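Local coordinates for protein ferritin (Ulva pertusa, PDB 3VNX) that probably oxidises ferrous iron and stores it as a mineral inside a hollow shell of 24 subunits, at residues 62-65 / 66-69; 70-73 / 74-77; 177-180 / 181-184. All coordinates share one frame; numbering follows the deposited sequence.

Contact 1 of 3, residues 62-65 / 66-69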
loop_
_atom_site.group_PDB
_atom_site.type_symbol
_atom_site.label_atom_id
_atom_site.label_comp_id
_atom_site.label_asym_id
_atom_site.label_seq_id
_atom_site.Cartn_x
_atom_site.Cartn_y
_atom_site.Cartn_z
ATOM N N HIS A 62 32.307 -36.955 6.609
ATOM C CA HIS A 62 30.875 -36.748 6.579
ATOM C C HIS A 62 30.130 -38.082 6.631
ATOM O O HIS A 62 29.179 -38.259 7.415
ATOM C CB HIS A 62 30.469 -35.977 5.328
ATOM C CG HIS A 62 29.032 -36.158 4.971
ATOM N ND1 HIS A 62 28.014 -35.501 5.631
ATOM C CD2 HIS A 62 28.435 -36.949 4.046
ATOM C CE1 HIS A 62 26.853 -35.867 5.115
ATOM N NE2 HIS A 62 27.081 -36.744 4.152
ATOM N N SER A 63 30.550 -39.021 5.785
ATOM C CA SER A 63 29.859 -40.304 5.728
ATOM C C SER A 63 29.994 -41.051 7.040
ATOM O O SER A 63 29.097 -41.794 7.441
ATOM C CB SER A 63 30.360 -41.155 4.563
ATOM O OG SER A 63 29.752 -40.725 3.357
ATOM N N TYR A 64 31.114 -40.846 7.718
ATOM C CA TYR A 64 31.292 -41.500 9.002
ATOM C C TYR A 64 30.228 -41.009 10.008
ATOM O O TYR A 64 29.520 -41.816 10.620
ATOM C CB TYR A 64 32.732 -41.349 9.536
ATOM C CG TYR A 64 32.876 -41.960 10.906
ATOM C CD1 TYR A 64 33.092 -43.333 11.061
ATOM C CD2 TYR A 64 32.741 -41.177 12.057
ATOM C CE1 TYR A 64 33.195 -43.905 12.314
ATOM C CE2 TYR A 64 32.841 -41.745 13.322
ATOM C CZ TYR A 64 33.068 -43.108 13.445
ATOM O OH TYR A 64 33.163 -43.675 14.700
ATOM N N PHE A 65 30.088 -39.692 10.146
ATOM C CA PHE A 65 29.131 -39.139 11.103
ATOM C C PHE A 65 27.669 -39.300 10.677
ATOM O O PHE A 65 26.760 -39.252 11.517
ATOM C CB PHE A 65 29.472 -37.687 11.443
ATOM C CG PHE A 65 30.759 -37.551 12.185
ATOM C CD1 PHE A 65 30.813 -37.796 13.554
ATOM C CD2 PHE A 65 31.933 -37.235 11.514
ATOM C CE1 PHE A 65 32.017 -37.697 14.257
ATOM C CE2 PHE A 65 33.131 -37.133 12.197
ATOM C CZ PHE A 65 33.176 -37.368 13.580
ATOM N N ALA A 66 27.453 -39.535 9.385
ATOM C CA ALA A 66 26.123 -39.883 8.881
ATOM C C ALA A 66 25.654 -41.284 9.296
ATOM O O ALA A 66 24.460 -41.570 9.235
ATOM C CB ALA A 66 26.067 -39.747 7.358
ATOM N N ARG A 67 26.570 -42.162 9.706
ATOM C CA ARG A 67 26.153 -43.527 10.066
ATOM C C ARG A 67 25.165 -43.536 11.221
ATOM O O ARG A 67 25.396 -42.914 12.249
ATOM C CB ARG A 67 27.342 -44.397 10.437
ATOM C CG ARG A 67 28.383 -44.469 9.370
ATOM C CD ARG A 67 29.552 -45.244 9.879
ATOM N NE ARG A 67 30.530 -45.492 8.832
ATOM C CZ ARG A 67 31.643 -46.190 9.011
ATOM N NH1 ARG A 67 31.917 -46.714 10.201
ATOM N NH2 ARG A 67 32.478 -46.362 8.001
ATOM N N ASP A 68 24.071 -44.262 11.050
ATOM C CA ASP A 68 22.998 -44.261 12.034
ATOM C C ASP A 68 23.468 -44.508 13.468
ATOM O O ASP A 68 22.889 -43.981 14.412
ATOM C CB ASP A 68 21.917 -45.273 11.641
ATOM C CG ASP A 68 22.399 -46.709 11.731
ATOM O OD1 ASP A 68 22.257 -47.324 12.813
ATOM O OD2 ASP A 68 22.904 -47.224 10.715
ATOM N N ASN A 69 24.508 -45.313 13.643
ATOM C CA ASN A 69 24.940 -45.662 14.998
ATOM C C ASN A 69 25.912 -44.638 15.581
ATOM O O ASN A 69 26.181 -44.628 16.795
ATOM C CB ASN A 69 25.558 -47.053 15.020
ATOM C CG ASN A 69 26.615 -47.214 13.963
ATOM O OD1 ASN A 69 26.335 -47.083 12.770
ATOM N ND2 ASN A 69 27.839 -47.475 14.386
HETATM O O HOH W 1 29.551 -44.740 6.056
HETATM O O HOH W 2 24.155 -39.679 11.949
#
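Tyr64 and Arg67 meet where helix 38-66, the first long helix of the ferritin four-helix bundle, runs out into the short loop that leads to helix 73-99. The Arg67 guanidinium carries the side-chain contact: Tyr64 CD1 sits 3.6 Å above its plane, offset toward the rim, and between the side chains Tyr64 CD1 and CE1 both lie 3.7 Å from Arg67 NH1. Arg67 CG comes closer still to the main chain, 3.1 Å from Tyr64 O. Ring and guanidinium planes are 52° apart, which rules out a parallel stack. Although the Tyr64 side chain sets off away from the loop, CG lies anti to the backbone N (chi1 176°), and this turns the CD1-CE1 side of the ring toward the guanidinium. Arg67 answers with a chain extended from CG to NE.

The main chain records how the helix is left. Ala66 N donates to His62 O at 2.9 Å, an ordinary alpha-helical i+4 bond. One residue on, Arg67 N reaches back only three residues, to Tyr64 O at 3.1 Å; this i+3 closure marks the final turn of the bundle helix. Two waters patch the same end. One lies in the guanidinium plane at its edge, 3.0 Å from Arg67 NE, and donates to Ser63 O. The other gives a hydrogen bond of 2.7 Å to Phe65 O and a weak one to Arg67 O.

Arg67 NH2 has a salt bridge with Glu115 of the same chain, so the guanidinium is held at several of its nitrogens. Neighbouring subunits also meet this end: Ala66 O accepts Lys174 NZ of one, and the Asp68 carboxylate bonds to Ser30 and Tyr31 of a different one.

Contact 2 of 3, residues 70-73 / 74-77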
loop_
_atom_site.group_PDB
_atom_site.type_symbol
_atom_site.label_atom_id
_atom_site.label_comp_id
_atom_site.label_asym_id
_atom_site.label_seq_id
_atom_site.Cartn_x
_atom_site.Cartn_y
_atom_site.Cartn_z
ATOM N N VAL A 70 26.439 -43.784 14.705
ATOM C CA VAL A 70 27.238 -42.641 15.131
ATOM C C VAL A 70 26.309 -41.485 15.544
ATOM O O VAL A 70 26.521 -40.848 16.585
ATOM C CB VAL A 70 28.247 -42.228 14.047
ATOM C CG1 VAL A 70 29.060 -41.004 14.486
ATOM C CG2 VAL A 70 29.171 -43.398 13.729
ATOM N N GLY A 71 25.258 -41.252 14.759
ATOM C CA GLY A 71 24.202 -40.326 15.143
ATOM C C GLY A 71 24.716 -38.936 15.496
ATOM O O GLY A 71 24.401 -38.413 16.553
ATOM N N LEU A 72 25.519 -38.346 14.611
ATOM C CA LEU A 72 26.047 -36.997 14.808
ATOM C C LEU A 72 25.893 -36.189 13.514
ATOM O O LEU A 72 26.884 -35.800 12.887
ATOM C CB LEU A 72 27.517 -37.046 15.241
ATOM C CG LEU A 72 27.784 -37.436 16.698
ATOM C CD1 LEU A 72 29.299 -37.535 16.968
ATOM C CD2 LEU A 72 27.104 -36.454 17.652
ATOM N N PRO A 73 24.635 -35.941 13.117
ATOM C CA PRO A 73 24.289 -35.341 11.820
ATOM C C PRO A 73 24.755 -33.885 11.689
ATOM O O PRO A 73 24.960 -33.427 10.560
ATOM C CB PRO A 73 22.752 -35.466 11.755
ATOM C CG PRO A 73 22.304 -35.605 13.199
ATOM C CD PRO A 73 23.447 -36.240 13.947
ATOM N N GLY A 74 24.940 -33.191 12.812
ATOM C CA GLY A 74 25.569 -31.877 12.810
ATOM C C GLY A 74 27.023 -31.952 12.349
ATOM O O GLY A 74 27.459 -31.166 11.505
ATOM N N PHE A 75 27.783 -32.895 12.896
ATOM C CA PHE A 75 29.162 -33.095 12.462
ATOM C C PHE A 75 29.141 -33.488 10.980
ATOM O O PHE A 75 29.976 -33.027 10.176
ATOM C CB PHE A 75 29.858 -34.181 13.309
ATOM C CG PHE A 75 30.337 -33.697 14.666
ATOM C CD1 PHE A 75 31.675 -33.380 14.874
ATOM C CD2 PHE A 75 29.456 -33.564 15.727
ATOM C CE1 PHE A 75 32.114 -32.940 16.097
ATOM C CE2 PHE A 75 29.887 -33.121 16.956
ATOM C CZ PHE A 75 31.215 -32.804 17.142
ATOM N N ALA A 76 28.168 -34.323 10.615
ATOM C CA ALA A 76 28.052 -34.755 9.231
ATOM C C ALA A 76 27.840 -33.556 8.298
ATOM O O ALA A 76 28.465 -33.455 7.238
ATOM C CB ALA A 76 26.944 -35.792 9.062
ATOM N N LYS A 77 26.964 -32.643 8.695
ATOM C CA LYS A 77 26.667 -31.477 7.871
ATOM C C LYS A 77 27.918 -30.620 7.753
ATOM O O LYS A 77 28.320 -30.190 6.649
ATOM C CB LYS A 77 25.515 -30.688 8.489
ATOM C CG LYS A 77 25.192 -29.355 7.841
ATOM C CD LYS A 77 23.858 -28.793 8.395
ATOM C CE LYS A 77 23.581 -27.362 7.913
ATOM N NZ LYS A 77 24.622 -26.381 8.370
#
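The Phe75 ring meets Leu72 obliquely, CD2 lying 4.0 Å from Leu72 CB and 4.2 Å from Leu72 CD1. The two side chains run side by side in the same direction, each with CG beside its own backbone N (chi1 -79° for Phe75). The Phe75 ring also meets that of Phe65 with planes about 25° apart, while Ala124 and Met128 of helix 123-151 add further apolar contacts. Leu72 also meets Val192 of helix 155-201 and Arg185 of a neighbouring subunit.

Backbone bonds fix the start of the helix. Ala76 N donates to Leu72 O at 3.0 Å, and Lys77 N to Pro73 O at 2.8 Å. Ala76 CB packs 3.4 Å from Pro73 O. The Lys77 amino group leads away to Glu81 and Gly200 O.

Leu72 occupies the N-cap position but has no polar side chain to offer the first amides. Asp196 of helix 155-201 supplies the acceptor instead: its OD1 takes Phe75 N, and OD2 weakly takes Gly74 N. Pro73, lacking an N-H, opens the first turn. The arrangement is a helix N-terminus of the ferritin bundle begun by proline, with first-turn amides bonded to a carboxylate of helix 155-201.

Contact 3 of 3, residues 177-180 / 181-184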
loop_
_atom_site.group_PDB
_atom_site.type_symbol
_atom_site.label_atom_id
_atom_site.label_comp_id
_atom_site.label_asym_id
_atom_site.label_seq_id
_atom_site.Cartn_x
_atom_site.Cartn_y
_atom_site.Cartn_z
ATOM N N ALA A 177 40.861 -24.749 15.965
ATOM C CA ALA A 177 41.487 -24.829 17.284
ATOM C C ALA A 177 40.413 -24.726 18.365
ATOM O O ALA A 177 40.376 -25.541 19.299
ATOM C CB ALA A 177 42.565 -23.755 17.456
ATOM N N VAL A 178 39.518 -23.747 18.210
ATOM C CA VAL A 178 38.422 -23.532 19.160
ATOM C C VAL A 178 37.495 -24.746 19.345
ATOM O O VAL A 178 37.183 -25.119 20.482
ATOM C CB VAL A 178 37.600 -22.304 18.771
ATOM C CG1 VAL A 178 36.369 -22.162 19.684
ATOM C CG2 VAL A 178 38.481 -21.074 18.834
ATOM N N TYR A 179 37.066 -25.358 18.239
ATOM C CA TYR A 179 36.282 -26.600 18.304
ATOM C C TYR A 179 36.956 -27.668 19.145
ATOM O O TYR A 179 36.303 -28.362 19.938
ATOM C CB TYR A 179 36.086 -27.208 16.916
ATOM C CG TYR A 179 35.241 -26.386 15.990
ATOM C CD1 TYR A 179 34.084 -25.748 16.445
ATOM C CD2 TYR A 179 35.585 -26.267 14.650
ATOM C CE1 TYR A 179 33.309 -24.992 15.586
ATOM C CE2 TYR A 179 34.814 -25.524 13.781
ATOM C CZ TYR A 179 33.681 -24.889 14.250
ATOM O OH TYR A 179 32.929 -24.156 13.363
ATOM N N VAL A 180 38.258 -27.834 18.912
ATOM C CA VAL A 180 39.047 -28.808 19.654
ATOM C C VAL A 180 39.036 -28.452 21.136
ATOM O O VAL A 180 38.768 -29.300 21.994
ATOM C CB VAL A 180 40.501 -28.891 19.128
ATOM C CG1 VAL A 180 41.379 -29.653 20.096
ATOM C CG2 VAL A 180 40.533 -29.546 17.748
ATOM N N SER A 181 39.309 -27.184 21.425
ATOM C CA SER A 181 39.280 -26.699 22.793
ATOM C C SER A 181 37.913 -26.987 23.432
ATOM O O SER A 181 37.835 -27.411 24.594
ATOM C CB SER A 181 39.596 -25.205 22.821
ATOM O OG SER A 181 39.280 -24.649 24.081
ATOM N N GLN A 182 36.837 -26.766 22.676
ATOM C CA GLN A 182 35.498 -26.985 23.211
ATOM C C GLN A 182 35.218 -28.464 23.519
ATOM O O GLN A 182 34.680 -28.805 24.586
ATOM C CB GLN A 182 34.449 -26.438 22.246
ATOM C CG GLN A 182 34.375 -24.930 22.239
ATOM C CD GLN A 182 33.382 -24.403 21.222
ATOM O OE1 GLN A 182 32.677 -23.427 21.481
ATOM N NE2 GLN A 182 33.317 -25.051 20.057
ATOM N N LEU A 183 35.570 -29.342 22.586
ATOM C CA LEU A 183 35.315 -30.766 22.773
ATOM C C LEU A 183 36.090 -31.288 23.989
ATOM O O LEU A 183 35.559 -32.051 24.803
ATOM C CB LEU A 183 35.652 -31.540 21.499
ATOM C CG LEU A 183 34.559 -31.412 20.432
ATOM C CD1 LEU A 183 34.953 -32.064 19.108
ATOM C CD2 LEU A 183 33.273 -32.017 20.971
ATOM N N ARG A 184 37.335 -30.837 24.113
ATOM C CA ARG A 184 38.149 -31.128 25.282
ATOM C C ARG A 184 37.492 -30.623 26.565
ATOM O O ARG A 184 37.503 -31.314 27.576
ATOM C CB ARG A 184 39.551 -30.526 25.129
ATOM C CG ARG A 184 40.380 -31.169 24.019
ATOM C CD ARG A 184 41.808 -30.638 23.994
ATOM N NE ARG A 184 42.710 -31.471 23.192
ATOM C CZ ARG A 184 44.034 -31.494 23.337
ATOM N NH1 ARG A 184 44.619 -30.734 24.257
ATOM N NH2 ARG A 184 44.776 -32.272 22.561
#
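Val180, Ser181 and Gln182 lose the most surface where two successive turns of helix 155-201 meet. Val180 works through CG1, which lies anti to the backbone N (chi1 167°). Val180 CG1 is 4.0 Å from Arg184 CD and 3.8 Å from Arg184 NE, alongside the chain; Arg184 CG is also 3.2 Å from Val180 O.

Ser181 leans on the preceding turn through its CB, 3.4 Å from Val178 O. Its hydroxyl is engaged beyond the helix, in a weak hydrogen bond with Asn69 O of a neighbouring subunit.

Gln182 touches two side chains. Its amide carbon CD is 4.0 Å from Val178 CG1, the valine crossing it obliquely. NE2 comes to the edge of the Tyr179 ring, near the ring plane and 3.8 Å from Tyr179 CD1, with ring and amide planes 38° apart. An edge-on approach of this kind does not amount to an N-H pointing into the ring face. The phenol oxygen of Tyr179 bonds to Glu175.

Regular i+4 bonds underlie all of this, from Ser181 N to Ala177 O at 2.9 Å through to Arg184 N and Val180 O at 3.0 Å. Arg184 NH2 forms a salt bridge with Glu129 of the same chain, and NH1 donates to Ala25 O of another subunit. Across the turns, therefore, the main chain supplies the hydrogen bonds and the side chains touch by van der Waals contact, while the polar end of Arg184 bonds both within the chain and to another subunit, and that of Ser181 weakly to a neighbour.

Contacts 1 and 2 are the two ends of one loop: contact 1 closes helix 38-66 and contact 2 opens helix 73-99, about 6 Å between centres. His62 ND1 and Ala76 O, 2.6 Å apart in a probable hydrogen bond, join them. Contact 3 lies within an unbroken helix and touches contact 2 through Phe75 CE1 and Leu183 CD1 at 4.2 Å. All three are largely buried: contact 1 uses water and charge, contact 2 combines first-turn backbone bonds with one apolar pair, and contact 3 is regular helix. Within one chain contacts 1 and 3 do not touch, yet between subunits they do: Asp68 packs on Ala177, and Asn69 O bonds weakly to Ser181 OG.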